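Side-chain contacts in 3-Hydroxyacyl-CoA dehydrogenase (PDB 4PZC), which probably catalyses the NAD-dependent oxidation of (S)-3-hydroxyacyl-CoA thioesters, such as (S)-3-hydroxybutyryl-CoA, to 3-ketoacyl-CoA: residues A[140-145]-A[150-155]; A[120-125]-A[181-186]. One frame throughout, in Å; residues are numbered along the deposited sequence.

Contact 1. Residues A[140-145]-A[150-155]; sequences HFFNPV and LVELIR
His-140 holds CG anti to its own N (chi1 179°), and Glu-152 holds CG anti to its carbonyl carbon (chi1 -57°); with these torsions the imidazole and the carboxylate leave paired strands in the same direction, side by side. Their planes are 52° apart, and OE1 of Glu-152 approaches the ring obliquely, 3.0 Å from His-140 CD2. His-140 NE2 is 4.1 Å from Glu-152 OE1, too long for a hydrogen bond in this model. The other oxygen, OE2, accepts from the backbone N of Val-188 and Val-189, at the start of helix 189-205, which fixes the carboxylate beside the imidazole. Beneath the pair the backbones bond in both directions: His-140 N to Glu-152 O (2.9 Å) and Glu-152 N to His-140 O (3.0 Å), marking an antiparallel hydrogen-bonded pair. On the opposite sheet face, Val-151 lies over one face of the Phe-141 ring: CG1 sits 4.0 Å from the Phe-141 ring centroid, almost on the normal, as a CH-pi contact, while Val-151 CG2 lies toward the CD1-CE1 side, 3.5 Å from Phe-141 CE1. The next residue, Phe-142, meets both methyls of Leu-150: CD2 of Phe-142 lies 3.3 Å from Leu-150 CD1, and CE2 of Phe-142 lies 3.4 Å from Leu-150 CD2. Glu-152 CG meets the edge of the same ring, so the acidic chain is flanked by an aromatic as well as by the imidazole. His-140 is predicted to be important for activity, and a histidine and glutamate on adjoining strands are consistent with the His-Glu pair found in the active site of 3-hydroxyacyl-CoA dehydrogenases.

Contact 2. Residues A[120-125]-A[181-186]; sequences SISITK and VKNSPG
Asn-183 and Ser-122 meet at the N-terminus of helix 123-127, where Ser-122 is the N-cap. The Asn-183 amide addresses this turn with both its polar atoms. ND2 of Asn-183 donates to Ser-122 OG at 2.9 Å, bent to 139° at the hydrogen, and OD1 of Asn-183 accepts from Ile-123 N at 3.1 Å. The second bond comes from above the carbonyl plane, with the donor 52° out of it, so the amide binds the helix start obliquely. With CG anti to the backbone N (chi1 -169°), Asn-183 sends this amide across the turn from the end of strand 177-182. OD1 also packs against the Ile-123 side chain, 3.5 Å from Ile-123 CB. Further out, Ile-154 of the neighbouring strand touches both Ile-123 and Asn-183. Thr-124 lies against the Asn-183 amide without a hydrogen bond to it; its OG1 bonds to Leu-157 N instead, tying the first turn to the loop beyond strand 150-155. Ser-122 OG has a second task besides accepting the bond from Asn-183 ND2: it accepts the capping bond from Lys-125 N at 3.2 Å.

Contacts 1 and 2 have centres 13 Å apart within the Rossmann-type NAD-binding domain. The chain order is 120-125, 140-145, 150-155, 181-186, so the hairpin of contact 1 is nested inside the loop closed by contact 2. Both reach one sheet, in which strand 150-155 runs between 136-141 and 177-182. They touch directly: Arg-155 O lies 2.9 Å from Asn-183 N and Arg-155 N lies 2.9 Å from Val-181 O, both probable hydrogen bonds. Strand 150-155 thus connects the probable His-Glu site near one end with the capped helix 123-127 near the other, and segment 181-186 then leads out toward helix 189-205.

Contact 1. Residues A[140-145]-A[150-155]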
ATOM      1  N   HIS A 140     -15.566   8.710  -9.323  1.00 61.42           N
ATOM      2  CA  HIS A 140     -15.083   7.353  -9.295  1.00 64.54           C
ATOM      3  C   HIS A 140     -15.522   6.816  -7.949  1.00 59.88           C
ATOM      4  O   HIS A 140     -14.941   7.158  -6.916  1.00 60.56           O
ATOM      5  CB  HIS A 140     -13.554   7.311  -9.491  1.00 71.65           C
ATOM      6  CG  HIS A 140     -12.958   5.931  -9.444  1.00 72.26           C
ATOM      7  ND1 HIS A 140     -13.366   4.912 -10.275  1.00 78.05           N
ATOM      8  CD2 HIS A 140     -11.969   5.412  -8.680  1.00 71.40           C
ATOM      9  CE1 HIS A 140     -12.677   3.816 -10.005  1.00 75.93           C
ATOM     10  NE2 HIS A 140     -11.818   4.095  -9.045  1.00 73.34           N
ATOM     11  N   PHE A 141     -16.590   6.022  -7.973  1.00 56.49           N
ATOM     12  CA  PHE A 141     -17.073   5.284  -6.807  1.00 57.74           C
ATOM     13  C   PHE A 141     -16.340   3.987  -6.679  1.00 56.73           C
ATOM     14  O   PHE A 141     -15.728   3.544  -7.649  1.00 65.73           O
ATOM     15  CB  PHE A 141     -18.534   4.968  -6.969  1.00 56.87           C
ATOM     16  CG  PHE A 141     -19.422   6.159  -6.800  1.00 57.33           C
ATOM     17  CD1 PHE A 141     -19.855   6.527  -5.540  1.00 54.38           C
ATOM     18  CD2 PHE A 141     -19.828   6.906  -7.899  1.00 54.81           C
ATOM     19  CE1 PHE A 141     -20.685   7.619  -5.370  1.00 55.44           C
ATOM     20  CE2 PHE A 141     -20.659   8.000  -7.735  1.00 57.36           C
ATOM     21  CZ  PHE A 141     -21.092   8.354  -6.469  1.00 56.62           C
ATOM     22  N   PHE A 142     -16.408   3.360  -5.506  1.00 58.87           N
ATOM     23  CA  PHE A 142     -15.604   2.146  -5.269  1.00 59.99           C
ATOM     24  C   PHE A 142     -16.349   0.832  -5.033  1.00 64.85           C
ATOM     25  O   PHE A 142     -17.345   0.772  -4.334  1.00 64.68           O
ATOM     26  CB  PHE A 142     -14.550   2.392  -4.208  1.00 55.28           C
ATOM     27  CG  PHE A 142     -13.375   3.156  -4.727  1.00 52.86           C
ATOM     28  CD1 PHE A 142     -12.326   2.496  -5.306  1.00 54.58           C
ATOM     29  CD2 PHE A 142     -13.342   4.536  -4.682  1.00 52.00           C
ATOM     30  CE1 PHE A 142     -11.230   3.193  -5.788  1.00 56.34           C
ATOM     31  CE2 PHE A 142     -12.259   5.242  -5.176  1.00 49.91           C
ATOM     32  CZ  PHE A 142     -11.192   4.568  -5.718  1.00 50.88           C
ATOM     33  N   ASN A 143     -15.710  -0.212  -5.545  1.00 78.05           N
ATOM     34  CA  ASN A 143     -16.329  -1.378  -6.178  1.00 85.59           C
ATOM     35  C   ASN A 143     -17.548  -2.011  -5.520  1.00 87.11           C
ATOM     36  O   ASN A 143     -18.435  -2.498  -6.246  1.00 83.18           O
ATOM     37  CB  ASN A 143     -15.252  -2.445  -6.437  1.00 93.89           C
ATOM     38  CG  ASN A 143     -14.156  -1.951  -7.364  1.00 94.71           C
ATOM     39  OD1 ASN A 143     -13.455  -0.965  -7.069  1.00 79.89           O
ATOM     40  ND2 ASN A 143     -14.002  -2.633  -8.493  1.00100.79           N
ATOM     41  N   PRO A 144     -17.560  -2.078  -4.164  1.00 83.04           N
ATOM     42  CA  PRO A 144     -18.795  -2.270  -3.360  1.00 79.33           C
ATOM     43  C   PRO A 144     -19.392  -0.917  -2.916  1.00 76.45           C
ATOM     44  O   PRO A 144     -19.105  -0.419  -1.828  1.00 80.41           O
ATOM     45  CB  PRO A 144     -18.320  -3.117  -2.166  1.00 78.07           C
ATOM     46  CG  PRO A 144     -16.872  -3.427  -2.414  1.00 79.34           C
ATOM     47  CD  PRO A 144     -16.360  -2.395  -3.375  1.00 79.12           C
ATOM     48  N   VAL A 145     -20.235  -0.341  -3.765  1.00 71.06           N
ATOM     49  CA  VAL A 145     -20.461   1.103  -3.743  1.00 68.94           C
ATOM     50  C   VAL A 145     -21.229   1.632  -2.551  1.00 69.05           C
ATOM     51  O   VAL A 145     -21.141   2.815  -2.273  1.00 59.80           O
ATOM     52  CB  VAL A 145     -21.202   1.603  -4.997  1.00 73.13           C
ATOM     53  CG1 VAL A 145     -21.041   3.117  -5.131  1.00 72.06           C
ATOM     54  CG2 VAL A 145     -20.716   0.891  -6.252  1.00 74.50           C
ATOM     55  N   LEU A 150     -16.053   6.383  -0.014  1.00 64.87           N
ATOM     56  CA  LEU A 150     -15.374   7.455  -0.753  1.00 66.80           C
ATOM     57  C   LEU A 150     -15.558   7.476  -2.262  1.00 67.44           C
ATOM     58  O   LEU A 150     -15.896   6.468  -2.911  1.00 75.73           O
ATOM     59  CB  LEU A 150     -13.880   7.460  -0.451  1.00 70.34           C
ATOM     60  CG  LEU A 150     -12.958   6.426  -1.128  1.00 73.27           C
ATOM     61  CD1 LEU A 150     -13.661   5.105  -1.478  1.00 69.79           C
ATOM     62  CD2 LEU A 150     -12.244   7.057  -2.325  1.00 70.19           C
ATOM     63  N   VAL A 151     -15.319   8.663  -2.799  1.00 62.87           N
ATOM     64  CA  VAL A 151     -15.411   8.914  -4.218  1.00 61.77           C
ATOM     65  C   VAL A 151     -14.310   9.879  -4.626  1.00 58.84           C
ATOM     66  O   VAL A 151     -13.975  10.831  -3.873  1.00 49.68           O
ATOM     67  CB  VAL A 151     -16.727   9.600  -4.576  1.00 63.98           C
ATOM     68  CG1 VAL A 151     -16.992   9.478  -6.069  1.00 63.29           C
ATOM     69  CG2 VAL A 151     -17.860   9.000  -3.775  1.00 67.71           C
ATOM     70  N   GLU A 152     -13.767   9.646  -5.815  1.00 50.06           N
ATOM     71  CA  GLU A 152     -12.866  10.598  -6.377  1.00 53.29           C
ATOM     72  C   GLU A 152     -13.739  11.530  -7.177  1.00 53.07           C
ATOM     73  O   GLU A 152     -14.550  11.084  -7.974  1.00 53.04           O
ATOM     74  CB  GLU A 152     -11.800   9.934  -7.245  1.00 58.44           C
ATOM     75  CG  GLU A 152     -10.992   8.877  -6.506  1.00 59.06           C
ATOM     76  CD  GLU A 152      -9.811   8.344  -7.305  1.00 60.87           C
ATOM     77  OE1 GLU A 152      -9.990   7.652  -8.339  1.00 57.67           O
ATOM     78  OE2 GLU A 152      -8.677   8.603  -6.865  1.00 70.36           O
ATOM     79  N   LEU A 153     -13.588  12.827  -6.924  1.00 54.28           N
ATOM     80  CA  LEU A 153     -14.308  13.860  -7.641  1.00 53.11           C
ATOM     81  C   LEU A 153     -13.299  14.424  -8.568  1.00 47.65           C
ATOM     82  O   LEU A 153     -12.284  14.933  -8.130  1.00 48.35           O
ATOM     83  CB  LEU A 153     -14.785  14.948  -6.693  1.00 59.60           C
ATOM     84  CG  LEU A 153     -15.734  14.499  -5.578  1.00 68.17           C
ATOM     85  CD1 LEU A 153     -16.097  15.694  -4.692  1.00 71.50           C
ATOM     86  CD2 LEU A 153     -16.983  13.831  -6.158  1.00 67.49           C
ATOM     87  N   ILE A 154     -13.546  14.300  -9.858  1.00 44.20           N
ATOM     88  CA  ILE A 154     -12.521  14.604 -10.812  1.00 42.61           C
ATOM     89  C   ILE A 154     -12.955  15.746 -11.713  1.00 43.00           C
ATOM     90  O   ILE A 154     -13.931  15.653 -12.471  1.00 42.17           O
ATOM     91  CB  ILE A 154     -12.145  13.405 -11.648  1.00 42.71           C
ATOM     92  CG1 ILE A 154     -11.901  12.191 -10.751  1.00 45.57           C
ATOM     93  CG2 ILE A 154     -10.913  13.751 -12.465  1.00 43.57           C
ATOM     94  CD1 ILE A 154     -12.917  11.065 -10.886  1.00 47.71           C
ATOM     95  N   ARG A 155     -12.223  16.839 -11.610  1.00 41.35           N
ATOM     96  CA  ARG A 155     -12.590  18.012 -12.327  1.00 42.24           C
ATOM     97  C   ARG A 155     -11.955  17.897 -13.656  1.00 41.56           C
ATOM     98  O   ARG A 155     -10.743  17.710 -13.768  1.00 40.95           O
ATOM     99  CB  ARG A 155     -12.103  19.252 -11.602  1.00 44.65           C
ATOM    100  CG  ARG A 155     -12.945  19.524 -10.388  1.00 47.59           C
ATOM    101  CD  ARG A 155     -12.550  20.782  -9.636  1.00 53.25           C
ATOM    102  NE  ARG A 155     -12.825  22.020 -10.374  1.00 55.91           N
ATOM    103  CZ  ARG A 155     -13.117  23.182  -9.795  1.00 61.89           C
ATOM    104  NH1 ARG A 155     -13.221  23.273  -8.465  1.00 64.29           N
ATOM    105  NH2 ARG A 155     -13.335  24.258 -10.543  1.00 62.85           N
TER

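Contact 2. Residues A[120-125]-A[181-186]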
ATOM      1  N   SER A 120     -10.677   5.404 -15.736  1.00 52.60           N
ATOM      2  CA  SER A 120      -9.613   5.612 -16.700  1.00 57.50           C
ATOM      3  C   SER A 120      -9.828   6.749 -17.672  1.00 55.41           C
ATOM      4  O   SER A 120      -8.849   7.307 -18.156  1.00 64.46           O
ATOM      5  CB  SER A 120      -9.399   4.316 -17.504  1.00 61.98           C
ATOM      6  OG  SER A 120     -10.629   3.800 -18.012  1.00 66.04           O
ATOM      7  N   ILE A 121     -11.076   7.102 -17.959  1.00 52.99           N
ATOM      8  CA  ILE A 121     -11.374   7.978 -19.095  1.00 56.05           C
ATOM      9  C   ILE A 121     -11.222   9.485 -18.772  1.00 55.57           C
ATOM     10  O   ILE A 121     -11.662   9.971 -17.711  1.00 50.98           O
ATOM     11  CB  ILE A 121     -12.785   7.706 -19.658  1.00 64.38           C
ATOM     12  CG1 ILE A 121     -13.014   6.198 -19.960  1.00 69.95           C
ATOM     13  CG2 ILE A 121     -13.020   8.540 -20.915  1.00 67.13           C
ATOM     14  CD1 ILE A 121     -12.407   5.675 -21.255  1.00 67.10           C
ATOM     15  N   SER A 122     -10.607  10.226 -19.699  1.00 54.24           N
ATOM     16  CA  SER A 122     -10.362  11.653 -19.489  1.00 52.26           C
ATOM     17  C   SER A 122     -11.655  12.459 -19.341  1.00 52.75           C
ATOM     18  O   SER A 122     -12.390  12.707 -20.318  1.00 51.09           O
ATOM     19  CB  SER A 122      -9.524  12.266 -20.609  1.00 51.45           C
ATOM     20  OG  SER A 122      -9.306  13.646 -20.338  1.00 49.46           O
ATOM     21  N   ILE A 123     -11.905  12.869 -18.102  1.00 47.21           N
ATOM     22  CA  ILE A 123     -13.031  13.729 -17.772  1.00 45.25           C
ATOM     23  C   ILE A 123     -13.066  14.932 -18.686  1.00 41.58           C
ATOM     24  O   ILE A 123     -14.130  15.293 -19.176  1.00 41.17           O
ATOM     25  CB  ILE A 123     -12.955  14.200 -16.285  1.00 48.06           C
ATOM     26  CG1 ILE A 123     -13.020  12.972 -15.320  1.00 48.50           C
ATOM     27  CG2 ILE A 123     -14.016  15.259 -15.959  1.00 42.09           C
ATOM     28  CD1 ILE A 123     -14.083  11.922 -15.637  1.00 45.83           C
ATOM     29  N   THR A 124     -11.913  15.546 -18.916  1.00 38.91           N
ATOM     30  CA  THR A 124     -11.832  16.704 -19.794  1.00 38.69           C
ATOM     31  C   THR A 124     -12.184  16.399 -21.218  1.00 40.67           C
ATOM     32  O   THR A 124     -12.838  17.196 -21.878  1.00 42.26           O
ATOM     33  CB  THR A 124     -10.439  17.312 -19.748  1.00 39.84           C
ATOM     34  OG1 THR A 124     -10.287  17.923 -18.474  1.00 42.85           O
ATOM     35  CG2 THR A 124     -10.223  18.368 -20.836  1.00 40.00           C
ATOM     36  N   LYS A 125     -11.777  15.242 -21.709  1.00 50.31           N
ATOM     37  CA  LYS A 125     -12.186  14.823 -23.057  1.00 53.46           C
ATOM     38  C   LYS A 125     -13.701  14.580 -23.111  1.00 50.47           C
ATOM     39  O   LYS A 125     -14.353  14.960 -24.098  1.00 50.39           O
ATOM     40  CB  LYS A 125     -11.410  13.589 -23.516  1.00 56.51           C
ATOM     41  CG  LYS A 125     -11.267  13.498 -25.022  1.00 60.62           C
ATOM     42  CD  LYS A 125     -10.150  12.529 -25.399  1.00 67.29           C
ATOM     43  CE  LYS A 125      -9.086  13.198 -26.272  1.00 69.81           C
ATOM     44  NZ  LYS A 125      -7.845  12.377 -26.331  1.00 72.88           N
ATOM     45  N   VAL A 181      -9.732  16.049  -7.398  1.00 48.35           N
ATOM     46  CA  VAL A 181      -8.611  15.598  -8.191  1.00 44.76           C
ATOM     47  C   VAL A 181      -8.694  16.307  -9.512  1.00 44.14           C
ATOM     48  O   VAL A 181      -9.730  16.253 -10.155  1.00 42.98           O
ATOM     49  CB  VAL A 181      -8.731  14.093  -8.480  1.00 44.31           C
ATOM     50  CG1 VAL A 181      -7.643  13.611  -9.426  1.00 44.99           C
ATOM     51  CG2 VAL A 181      -8.693  13.303  -7.189  1.00 46.93           C
ATOM     52  N   LYS A 182      -7.622  16.982  -9.915  1.00 42.03           N
ATOM     53  CA  LYS A 182      -7.572  17.477 -11.267  1.00 42.60           C
ATOM     54  C   LYS A 182      -7.469  16.254 -12.165  1.00 40.07           C
ATOM     55  O   LYS A 182      -6.633  15.419 -11.956  1.00 37.66           O
ATOM     56  CB  LYS A 182      -6.366  18.374 -11.504  1.00 44.58           C
ATOM     57  CG  LYS A 182      -6.334  19.636 -10.676  1.00 48.84           C
ATOM     58  CD  LYS A 182      -5.313  20.589 -11.289  1.00 55.30           C
ATOM     59  CE  LYS A 182      -5.215  21.914 -10.530  1.00 63.59           C
ATOM     60  NZ  LYS A 182      -4.341  21.875  -9.312  1.00 67.37           N
ATOM     61  N   ASN A 183      -8.323  16.167 -13.165  1.00 40.80           N
ATOM     62  CA  ASN A 183      -8.212  15.149 -14.182  1.00 43.57           C
ATOM     63  C   ASN A 183      -6.768  14.870 -14.622  1.00 49.11           C
ATOM     64  O   ASN A 183      -6.044  15.791 -15.066  1.00 48.83           O
ATOM     65  CB  ASN A 183      -9.030  15.541 -15.405  1.00 41.96           C
ATOM     66  CG  ASN A 183      -9.163  14.408 -16.380  1.00 43.10           C
ATOM     67  OD1 ASN A 183      -9.626  13.319 -16.017  1.00 39.74           O
ATOM     68  ND2 ASN A 183      -8.729  14.636 -17.628  1.00 46.11           N
ATOM     69  N   SER A 184      -6.390  13.587 -14.504  1.00 48.15           N
ATOM     70  CA  SER A 184      -5.048  13.084 -14.811  1.00 44.40           C
ATOM     71  C   SER A 184      -5.093  11.550 -14.822  1.00 46.36           C
ATOM     72  O   SER A 184      -5.866  10.923 -14.074  1.00 43.69           O
ATOM     73  CB  SER A 184      -4.032  13.560 -13.763  1.00 44.60           C
ATOM     74  OG  SER A 184      -2.754  12.927 -13.856  1.00 43.46           O
ATOM     75  N   PRO A 185      -4.248  10.928 -15.652  1.00 41.64           N
ATOM     76  CA  PRO A 185      -4.320   9.502 -15.730  1.00 41.51           C
ATOM     77  C   PRO A 185      -4.307   8.828 -14.331  1.00 44.61           C
ATOM     78  O   PRO A 185      -3.486   9.191 -13.484  1.00 39.34           O
ATOM     79  CB  PRO A 185      -3.080   9.181 -16.545  1.00 40.74           C
ATOM     80  CG  PRO A 185      -2.947  10.355 -17.449  1.00 38.28           C
ATOM     81  CD  PRO A 185      -3.170  11.457 -16.501  1.00 38.32           C
ATOM     82  N   GLY A 186      -5.246   7.895 -14.092  1.00 43.74           N
ATOM     83  CA  GLY A 186      -5.387   7.232 -12.797  1.00 41.54           C
ATOM     84  C   GLY A 186      -5.766   8.124 -11.612  1.00 40.62           C
ATOM     85  O   GLY A 186      -5.841   7.680 -10.469  1.00 37.25           O
TER
HETATM   86  O   HOH W   1      -7.695   8.137 -15.293  1.00 46.02           O